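Local coordinates for protein endoglucanase FnCel5A (Fervidobacterium nodosum, PDB 3NCO) that probably hydrolyses internal beta-1,4-glucosidic bonds of cellulose, as a family 5 glycoside hydrolase with a TIM-barrel fold, at residues A[154-166]-A[188-200]. Numbering follows the deposited sequence.
Sequences WNELYPKVLGEIR and RELKLVDDKNIIV. With PO4 (phosphate ion), chain E.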
ATOM      1  N   TRP A 154      -8.106 -10.799 -11.948  1.00 15.39           N
ATOM      2  CA  TRP A 154      -7.233  -9.660 -11.790  1.00 14.56           C
ATOM      3  C   TRP A 154      -6.237  -9.574 -12.916  1.00 14.44           C
ATOM      4  O   TRP A 154      -5.943  -8.486 -13.385  1.00 13.90           O
ATOM      5  CB  TRP A 154      -6.546  -9.792 -10.454  1.00 13.60           C
ATOM      6  CG  TRP A 154      -5.516  -8.815 -10.160  1.00 12.94           C
ATOM      7  CD1 TRP A 154      -4.236  -9.118  -9.824  1.00 15.78           C
ATOM      8  CD2 TRP A 154      -5.641  -7.365 -10.110  1.00 14.26           C
ATOM      9  NE1 TRP A 154      -3.530  -7.950  -9.577  1.00 12.49           N
ATOM     10  CE2 TRP A 154      -4.376  -6.871  -9.695  1.00 16.06           C
ATOM     11  CE3 TRP A 154      -6.702  -6.467 -10.281  1.00 14.25           C
ATOM     12  CZ2 TRP A 154      -4.110  -5.491  -9.536  1.00 13.66           C
ATOM     13  CZ3 TRP A 154      -6.454  -5.078 -10.091  1.00 14.20           C
ATOM     14  CH2 TRP A 154      -5.150  -4.620  -9.757  1.00 16.84           C
ATOM     15  N   ASN A 155      -5.718 -10.707 -13.360  1.00 15.11           N
ATOM     16  CA  ASN A 155      -4.725 -10.714 -14.406  1.00 15.40           C
ATOM     17  C   ASN A 155      -5.380 -10.176 -15.679  1.00 16.45           C
ATOM     18  O   ASN A 155      -4.702  -9.609 -16.554  1.00 17.13           O
ATOM     19  CB  ASN A 155      -4.238 -12.161 -14.644  1.00 15.59           C
ATOM     20  CG  ASN A 155      -3.169 -12.556 -13.673  1.00 18.76           C
ATOM     21  OD1 ASN A 155      -2.493 -11.694 -13.158  1.00 14.98           O
ATOM     22  ND2 ASN A 155      -3.034 -13.828 -13.390  1.00 19.29           N
ATOM     23  N   GLU A 156      -6.694 -10.376 -15.779  1.00 17.25           N
ATOM     24  CA  GLU A 156      -7.454  -9.886 -16.932  1.00 18.45           C
ATOM     25  C   GLU A 156      -7.783  -8.397 -16.844  1.00 17.76           C
ATOM     26  O   GLU A 156      -7.740  -7.660 -17.857  1.00 18.24           O
ATOM     27  CB  GLU A 156      -8.737 -10.706 -17.158  1.00 19.85           C
ATOM     28  CG  GLU A 156      -8.404 -12.197 -17.489  1.00 22.69           C
ATOM     29  CD  GLU A 156      -9.588 -13.202 -17.378  1.00 25.07           C
ATOM     30  OE1 GLU A 156      -9.417 -14.357 -17.883  1.00 32.44           O
ATOM     31  OE2 GLU A 156     -10.637 -12.889 -16.768  1.00 26.96           O
ATOM     32  N   LEU A 157      -8.121  -7.962 -15.617  1.00 16.55           N
ATOM     33  CA  LEU A 157      -8.555  -6.613 -15.363  1.00 16.20           C
ATOM     34  C   LEU A 157      -7.467  -5.528 -15.328  1.00 15.81           C
ATOM     35  O   LEU A 157      -7.611  -4.471 -15.951  1.00 16.20           O
ATOM     36  CB  LEU A 157      -9.356  -6.597 -14.023  1.00 15.18           C
ATOM     37  CG  LEU A 157      -9.828  -5.222 -13.546  1.00 16.42           C
ATOM     38  CD1 LEU A 157     -10.723  -4.588 -14.606  1.00 15.09           C
ATOM     39  CD2 LEU A 157     -10.602  -5.371 -12.221  1.00 15.11           C
ATOM     40  N   TYR A 158      -6.412  -5.758 -14.528  1.00 15.36           N
ATOM     41  CA  TYR A 158      -5.434  -4.721 -14.315  1.00 14.90           C
ATOM     42  C   TYR A 158      -4.805  -4.229 -15.630  1.00 15.79           C
ATOM     43  O   TYR A 158      -4.607  -3.018 -15.742  1.00 16.42           O
ATOM     44  CB  TYR A 158      -4.398  -5.066 -13.214  1.00 14.73           C
ATOM     45  CG  TYR A 158      -3.151  -5.773 -13.685  1.00 16.49           C
ATOM     46  CD1 TYR A 158      -2.926  -7.141 -13.397  1.00 14.97           C
ATOM     47  CD2 TYR A 158      -2.171  -5.073 -14.393  1.00 19.37           C
ATOM     48  CE1 TYR A 158      -1.781  -7.795 -13.826  1.00 14.87           C
ATOM     49  CE2 TYR A 158      -1.007  -5.713 -14.825  1.00 17.53           C
ATOM     50  CZ  TYR A 158      -0.827  -7.067 -14.543  1.00 14.23           C
ATOM     51  OH  TYR A 158       0.348  -7.669 -14.970  1.00 17.79           O
ATOM     52  N   PRO A 159      -4.539  -5.137 -16.638  1.00 14.90           N
ATOM     53  CA  PRO A 159      -4.014  -4.564 -17.896  1.00 15.97           C
ATOM     54  C   PRO A 159      -4.996  -3.651 -18.591  1.00 17.02           C
ATOM     55  O   PRO A 159      -4.529  -2.739 -19.283  1.00 17.30           O
ATOM     56  CB  PRO A 159      -3.684  -5.805 -18.760  1.00 16.42           C
ATOM     57  CG  PRO A 159      -3.507  -6.939 -17.730  1.00 14.54           C
ATOM     58  CD  PRO A 159      -4.622  -6.616 -16.735  1.00 15.43           C
ATOM     59  N   LYS A 160      -6.316  -3.854 -18.431  1.00 17.41           N
ATOM     60  CA  LYS A 160      -7.256  -2.911 -19.054  1.00 17.33           C
ATOM     61  C   LYS A 160      -7.137  -1.558 -18.382  1.00 17.58           C
ATOM     62  O   LYS A 160      -7.111  -0.493 -19.053  1.00 19.18           O
ATOM     63  CB  LYS A 160      -8.673  -3.429 -18.938  1.00 18.13           C
ATOM     64  CG  LYS A 160      -8.832  -4.776 -19.663  1.00 20.43           C
ATOM     65  CD  LYS A 160     -10.246  -5.299 -19.547  1.00 23.19           C
ATOM     66  CE  LYS A 160     -10.340  -6.671 -20.227  1.00 26.69           C
ATOM     67  NZ  LYS A 160     -11.640  -7.330 -19.909  1.00 29.43           N
ATOM     68  N   VAL A 161      -6.977  -1.592 -17.050  1.00 16.49           N
ATOM     69  CA  VAL A 161      -6.854  -0.326 -16.326  1.00 16.92           C
ATOM     70  C   VAL A 161      -5.551   0.347 -16.762  1.00 17.14           C
ATOM     71  O   VAL A 161      -5.528   1.548 -17.077  1.00 19.76           O
ATOM     72  CB  VAL A 161      -6.883  -0.533 -14.797  1.00 16.12           C
ATOM     73  CG1 VAL A 161      -6.767   0.823 -14.166  1.00 16.72           C
ATOM     74  CG2 VAL A 161      -8.209  -1.157 -14.401  1.00 17.23           C
ATOM     75  N   LEU A 162      -4.472  -0.444 -16.772  1.00 18.26           N
ATOM     76  CA  LEU A 162      -3.140   0.060 -17.156  1.00 17.89           C
ATOM     77  C   LEU A 162      -3.172   0.713 -18.547  1.00 19.50           C
ATOM     78  O   LEU A 162      -2.598   1.796 -18.745  1.00 18.94           O
ATOM     79  CB  LEU A 162      -2.128  -1.079 -17.166  1.00 18.71           C
ATOM     80  CG  LEU A 162      -0.657  -0.702 -17.430  1.00 17.87           C
ATOM     81  CD1 LEU A 162      -0.163   0.335 -16.398  1.00 17.84           C
ATOM     82  CD2 LEU A 162       0.163  -1.981 -17.371  1.00 20.01           C
ATOM     83  N   GLY A 163      -3.889   0.082 -19.484  1.00 18.20           N
ATOM     84  CA  GLY A 163      -4.082   0.646 -20.827  1.00 19.29           C
ATOM     85  C   GLY A 163      -4.653   2.056 -20.801  1.00 20.92           C
ATOM     86  O   GLY A 163      -4.162   2.975 -21.527  1.00 21.11           O
ATOM     87  N   GLU A 164      -5.678   2.276 -19.971  1.00 19.80           N
ATOM     88  CA  GLU A 164      -6.268   3.615 -19.866  1.00 20.86           C
ATOM     89  C   GLU A 164      -5.312   4.586 -19.179  1.00 21.11           C
ATOM     90  O   GLU A 164      -5.187   5.746 -19.581  1.00 22.65           O
ATOM     91  CB  GLU A 164      -7.589   3.560 -19.103  1.00 22.69           C
ATOM     92  CG  GLU A 164      -8.707   2.947 -19.966  1.00 26.96           C
ATOM     93  CD  GLU A 164      -9.036   3.808 -21.177  1.00 32.06           C
ATOM     94  OE1 GLU A 164      -8.874   5.045 -21.132  1.00 35.17           O
ATOM     95  OE2 GLU A 164      -9.462   3.233 -22.190  1.00 37.78           O
ATOM     96  N   ILE A 165      -4.627   4.125 -18.140  1.00 17.53           N
ATOM     97  CA  ILE A 165      -3.623   4.989 -17.512  1.00 18.42           C
ATOM     98  C   ILE A 165      -2.562   5.429 -18.519  1.00 18.99           C
ATOM     99  O   ILE A 165      -2.181   6.623 -18.565  1.00 20.65           O
ATOM    100  CB  ILE A 165      -2.950   4.268 -16.300  1.00 16.79           C
ATOM    101  CG1 ILE A 165      -3.974   4.060 -15.156  1.00 16.65           C
ATOM    102  CG2 ILE A 165      -1.660   5.015 -15.821  1.00 18.75           C
ATOM    103  CD1 ILE A 165      -3.483   3.143 -13.993  1.00 17.36           C
ATOM    104  N   ARG A 166      -2.066   4.472 -19.302  1.00 19.18           N
ATOM    105  CA  ARG A 166      -0.935   4.731 -20.202  1.00 19.03           C
ATOM    106  C   ARG A 166      -1.249   5.712 -21.335  1.00 19.96           C
ATOM    107  O   ARG A 166      -0.320   6.260 -21.930  1.00 20.70           O
ATOM    108  CB  ARG A 166      -0.363   3.401 -20.717  1.00 18.85           C
ATOM    109  CG  ARG A 166       0.371   2.659 -19.650  1.00 21.42           C
ATOM    110  CD  ARG A 166       1.797   3.040 -19.593  1.00 20.08           C
ATOM    111  NE  ARG A 166       2.500   2.345 -18.500  1.00 19.87           N
ATOM    112  CZ  ARG A 166       2.850   2.886 -17.339  1.00 19.01           C
ATOM    113  NH1 ARG A 166       2.592   4.136 -17.025  1.00 18.32           N
ATOM    114  NH2 ARG A 166       3.476   2.124 -16.479  1.00 15.97           N
ATOM    115  N   ARG A 188       3.154 -16.085  -7.272  1.00 20.75           N
ATOM    116  CA  ARG A 188       3.300 -16.872  -8.472  1.00 22.10           C
ATOM    117  C   ARG A 188       2.038 -16.873  -9.320  1.00 20.56           C
ATOM    118  O   ARG A 188       2.063 -17.359 -10.445  1.00 22.47           O
ATOM    119  CB  ARG A 188       3.661 -18.321  -8.105  1.00 23.15           C
ATOM    120  CG  ARG A 188       2.601 -19.009  -7.168  1.00 26.67           C
ATOM    121  CD  ARG A 188       3.080 -20.438  -6.804  1.00 29.02           C
ATOM    122  NE  ARG A 188       2.091 -21.340  -6.200  1.00 36.01           N
ATOM    123  CZ  ARG A 188       1.814 -21.495  -4.890  1.00 40.75           C
ATOM    124  NH1 ARG A 188       0.890 -22.417  -4.555  1.00 41.03           N
ATOM    125  NH2 ARG A 188       2.393 -20.749  -3.910  1.00 36.86           N
ATOM    126  N   GLU A 189       0.918 -16.381  -8.783  1.00 18.94           N
ATOM    127  CA  GLU A 189      -0.329 -16.393  -9.551  1.00 20.48           C
ATOM    128  C   GLU A 189      -0.411 -15.150 -10.391  1.00 19.60           C
ATOM    129  O   GLU A 189      -1.246 -15.064 -11.244  1.00 20.86           O
ATOM    130  CB  GLU A 189      -1.565 -16.421  -8.616  1.00 20.13           C
ATOM    131  CG  GLU A 189      -1.543 -17.508  -7.548  1.00 25.08           C
ATOM    132  CD  GLU A 189      -1.716 -18.906  -8.078  1.00 30.28           C
ATOM    133  OE1 GLU A 189      -2.082 -19.079  -9.271  1.00 31.79           O
ATOM    134  OE2 GLU A 189      -1.485 -19.848  -7.281  1.00 31.19           O
ATOM    135  N   LEU A 190       0.442 -14.167 -10.119  1.00 19.51           N
ATOM    136  CA  LEU A 190       0.356 -12.886 -10.842  1.00 19.99           C
ATOM    137  C   LEU A 190       0.994 -13.025 -12.212  1.00 20.81           C
ATOM    138  O   LEU A 190       2.140 -13.495 -12.310  1.00 23.49           O
ATOM    139  CB  LEU A 190       1.073 -11.807 -10.028  1.00 20.45           C
ATOM    140  CG  LEU A 190       1.059 -10.371 -10.506  1.00 22.90           C
ATOM    141  CD1 LEU A 190      -0.376  -9.844 -10.690  1.00 18.41           C
ATOM    142  CD2 LEU A 190       1.877  -9.479  -9.522  1.00 19.81           C
ATOM    143  N   LYS A 191       0.259 -12.633 -13.268  1.00 20.18           N
ATOM    144  CA  LYS A 191       0.795 -12.609 -14.643  1.00 20.87           C
ATOM    145  C   LYS A 191       1.149 -11.167 -15.014  1.00 20.70           C
ATOM    146  O   LYS A 191       0.283 -10.284 -14.957  1.00 19.93           O
ATOM    147  CB  LYS A 191      -0.219 -13.182 -15.629  1.00 21.05           C
ATOM    148  CG  LYS A 191       0.289 -13.218 -17.003  1.00 26.03           C
ATOM    149  CD  LYS A 191      -0.823 -13.371 -18.032  1.00 34.99           C
ATOM    150  CE  LYS A 191      -1.388 -14.777 -18.025  1.00 38.76           C
ATOM    151  NZ  LYS A 191      -2.480 -14.800 -19.047  1.00 41.43           N
ATOM    152  N   LEU A 192       2.405 -10.938 -15.394  1.00 19.99           N
ATOM    153  CA  LEU A 192       2.870  -9.579 -15.693  1.00 20.52           C
ATOM    154  C   LEU A 192       2.508  -9.178 -17.133  1.00 22.39           C
ATOM    155  O   LEU A 192       1.852  -9.945 -17.861  1.00 26.28           O
ATOM    156  CB  LEU A 192       4.358  -9.414 -15.339  1.00 20.92           C
ATOM    157  CG  LEU A 192       4.661  -9.588 -13.851  1.00 19.03           C
ATOM    158  CD1 LEU A 192       6.146  -9.427 -13.584  1.00 24.21           C
ATOM    159  CD2 LEU A 192       3.895  -8.491 -13.072  1.00 20.10           C
ATOM    160  N   VAL A 193       2.807  -7.960 -17.497  1.00 20.70           N
ATOM    161  CA  VAL A 193       2.641  -7.488 -18.869  1.00 21.11           C
ATOM    162  C   VAL A 193       3.976  -6.867 -19.252  1.00 21.07           C
ATOM    163  O   VAL A 193       4.826  -6.652 -18.390  1.00 20.45           O
ATOM    164  CB  VAL A 193       1.515  -6.451 -18.977  1.00 22.81           C
ATOM    165  CG1 VAL A 193       0.154  -7.146 -18.691  1.00 23.13           C
ATOM    166  CG2 VAL A 193       1.750  -5.319 -18.050  1.00 22.06           C
ATOM    167  N   ASP A 194       4.167  -6.631 -20.536  1.00 20.40           N
ATOM    168  CA  ASP A 194       5.425  -6.077 -20.998  1.00 20.81           C
ATOM    169  C   ASP A 194       5.386  -4.580 -20.817  1.00 20.65           C
ATOM    170  O   ASP A 194       5.072  -3.844 -21.762  1.00 22.52           O
ATOM    171  CB  ASP A 194       5.613  -6.410 -22.482  1.00 20.80           C
ATOM    172  CG  ASP A 194       7.053  -6.153 -22.952  1.00 23.63           C
ATOM    173  OD1 ASP A 194       7.951  -5.855 -22.114  1.00 22.81           O
ATOM    174  OD2 ASP A 194       7.276  -6.253 -24.157  1.00 28.19           O
ATOM    175  N   ASP A 195       5.683  -4.120 -19.613  1.00 20.62           N
ATOM    176  CA  ASP A 195       5.678  -2.686 -19.321  1.00 21.71           C
ATOM    177  C   ASP A 195       6.870  -2.512 -18.409  1.00 22.31           C
ATOM    178  O   ASP A 195       6.980  -3.212 -17.376  1.00 23.60           O
ATOM    179  CB  ASP A 195       4.361  -2.298 -18.611  1.00 20.45           C
ATOM    180  CG  ASP A 195       4.191  -0.769 -18.443  1.00 23.58           C
ATOM    181  OD1 ASP A 195       5.014  -0.110 -17.800  1.00 22.13           O
ATOM    182  OD2 ASP A 195       3.220  -0.197 -18.967  1.00 24.53           O
ATOM    183  N   LYS A 196       7.718  -1.551 -18.775  1.00 24.26           N
ATOM    184  CA  LYS A 196       8.950  -1.255 -18.030  1.00 25.76           C
ATOM    185  C   LYS A 196       8.795  -0.316 -16.857  1.00 24.82           C
ATOM    186  O   LYS A 196       9.775  -0.043 -16.160  1.00 24.42           O
ATOM    187  CB  LYS A 196      10.045  -0.704 -18.957  1.00 28.19           C
ATOM    188  CG  LYS A 196      10.519  -1.665 -20.058  1.00 32.00           C
ATOM    189  CD  LYS A 196      10.366  -3.154 -19.673  1.00 36.88           C
ATOM    190  CE  LYS A 196      11.012  -4.046 -20.713  1.00 43.31           C
ATOM    191  NZ  LYS A 196      12.478  -3.767 -20.786  1.00 43.97           N
ATOM    192  N   ASN A 197       7.581   0.175 -16.621  1.00 21.23           N
ATOM    193  CA  ASN A 197       7.398   1.090 -15.526  1.00 20.67           C
ATOM    194  C   ASN A 197       6.375   0.552 -14.553  1.00 18.84           C
ATOM    195  O   ASN A 197       5.491   1.303 -14.105  1.00 19.53           O
ATOM    196  CB  ASN A 197       7.023   2.493 -16.058  1.00 21.98           C
ATOM    197  CG  ASN A 197       8.197   3.150 -16.763  1.00 25.38           C
ATOM    198  OD1 ASN A 197       8.179   3.341 -17.975  1.00 29.10           O
ATOM    199  ND2 ASN A 197       9.230   3.483 -15.986  1.00 29.81           N
ATOM    200  N   ILE A 198       6.463  -0.750 -14.225  1.00 18.21           N
ATOM    201  CA  ILE A 198       5.620  -1.326 -13.174  1.00 16.78           C
ATOM    202  C   ILE A 198       6.465  -1.799 -11.966  1.00 16.00           C
ATOM    203  O   ILE A 198       7.640  -2.142 -12.122  1.00 16.00           O
ATOM    204  CB  ILE A 198       4.682  -2.457 -13.675  1.00 17.73           C
ATOM    205  CG1 ILE A 198       5.468  -3.593 -14.335  1.00 17.20           C
ATOM    206  CG2 ILE A 198       3.626  -1.871 -14.641  1.00 18.51           C
ATOM    207  CD1 ILE A 198       4.594  -4.943 -14.454  1.00 19.36           C
ATOM    208  N   ILE A 199       5.814  -1.829 -10.804  1.00 15.60           N
ATOM    209  CA  ILE A 199       6.396  -2.416  -9.599  1.00 14.38           C
ATOM    210  C   ILE A 199       5.352  -3.351  -9.023  1.00 14.70           C
ATOM    211  O   ILE A 199       4.161  -3.020  -9.019  1.00 15.72           O
ATOM    212  CB  ILE A 199       6.695  -1.282  -8.577  1.00 12.56           C
ATOM    213  CG1 ILE A 199       7.826  -0.384  -9.139  1.00 15.92           C
ATOM    214  CG2 ILE A 199       7.133  -1.812  -7.198  1.00 12.04           C
ATOM    215  CD1 ILE A 199       8.100   0.859  -8.305  1.00 18.17           C
ATOM    216  N   VAL A 200       5.793  -4.492  -8.491  1.00 15.21           N
ATOM    217  CA  VAL A 200       4.796  -5.430  -7.932  1.00 14.42           C
ATOM    218  C   VAL A 200       4.818  -5.222  -6.431  1.00 13.61           C
ATOM    219  O   VAL A 200       5.883  -4.967  -5.839  1.00 15.60           O
ATOM    220  CB  VAL A 200       5.196  -6.912  -8.315  1.00 16.09           C
ATOM    221  CG1 VAL A 200       4.450  -7.926  -7.476  1.00 16.54           C
ATOM    222  CG2 VAL A 200       4.964  -7.142  -9.824  1.00 17.08           C
TER
HETATM  223  P   PO4 E 321      -4.518 -17.093 -15.215  1.00 39.40           P
HETATM  224  O1  PO4 E 321      -4.007 -17.555 -13.859  1.00 42.17           O
HETATM  225  O2  PO4 E 321      -3.657 -17.637 -16.356  1.00 41.95           O
HETATM  226  O3  PO4 E 321      -5.929 -17.669 -15.336  1.00 36.26           O
HETATM  227  O4  PO4 E 321      -4.426 -15.565 -15.347  1.00 31.19           O
HETATM  228  O   HOH W   1      -1.972 -10.110 -16.836  1.00 20.48           O
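Two donors grip D195 OD1: R166 NH2, 3.0 Å away on the syn side but tilted out of the carboxylate plane, and the backbone N of N197, which closes an Asx turn. The other oxygen, OD2, offers its syn lone pair to R166 NE at 2.7 Å, nearly straight (176°), completing a side-on salt bridge with the two planes 33° apart. A bend at chi2 (-89°) brings the guanidinium under L162 CD1, which lies over one face, toward its rim. Replacing D195 by an alanine would probably leave R166 without its countercharge here and the N-H of N197 without the acceptor that closes the turn. L162 CD2 and P159 CG pack on the two methyls of V193. Farther along, Y158 OH donates to a lone pair of K191 O at 2.6 Å, and a water joins that oxygen to N155 O. The N155 amide bridges the loop backbone, OD1 accepting from K191 N at 2.9 Å from above the carbonyl plane and ND2 donating to E189 O and to a phosphate ion, probably from the crystallisation liquor, that T152 also holds. Helix 151-168 thus fastens the loop leading into barrel strand 198-204, while its Y158, L162 and R166 also rest on neighbouring strand 174-177.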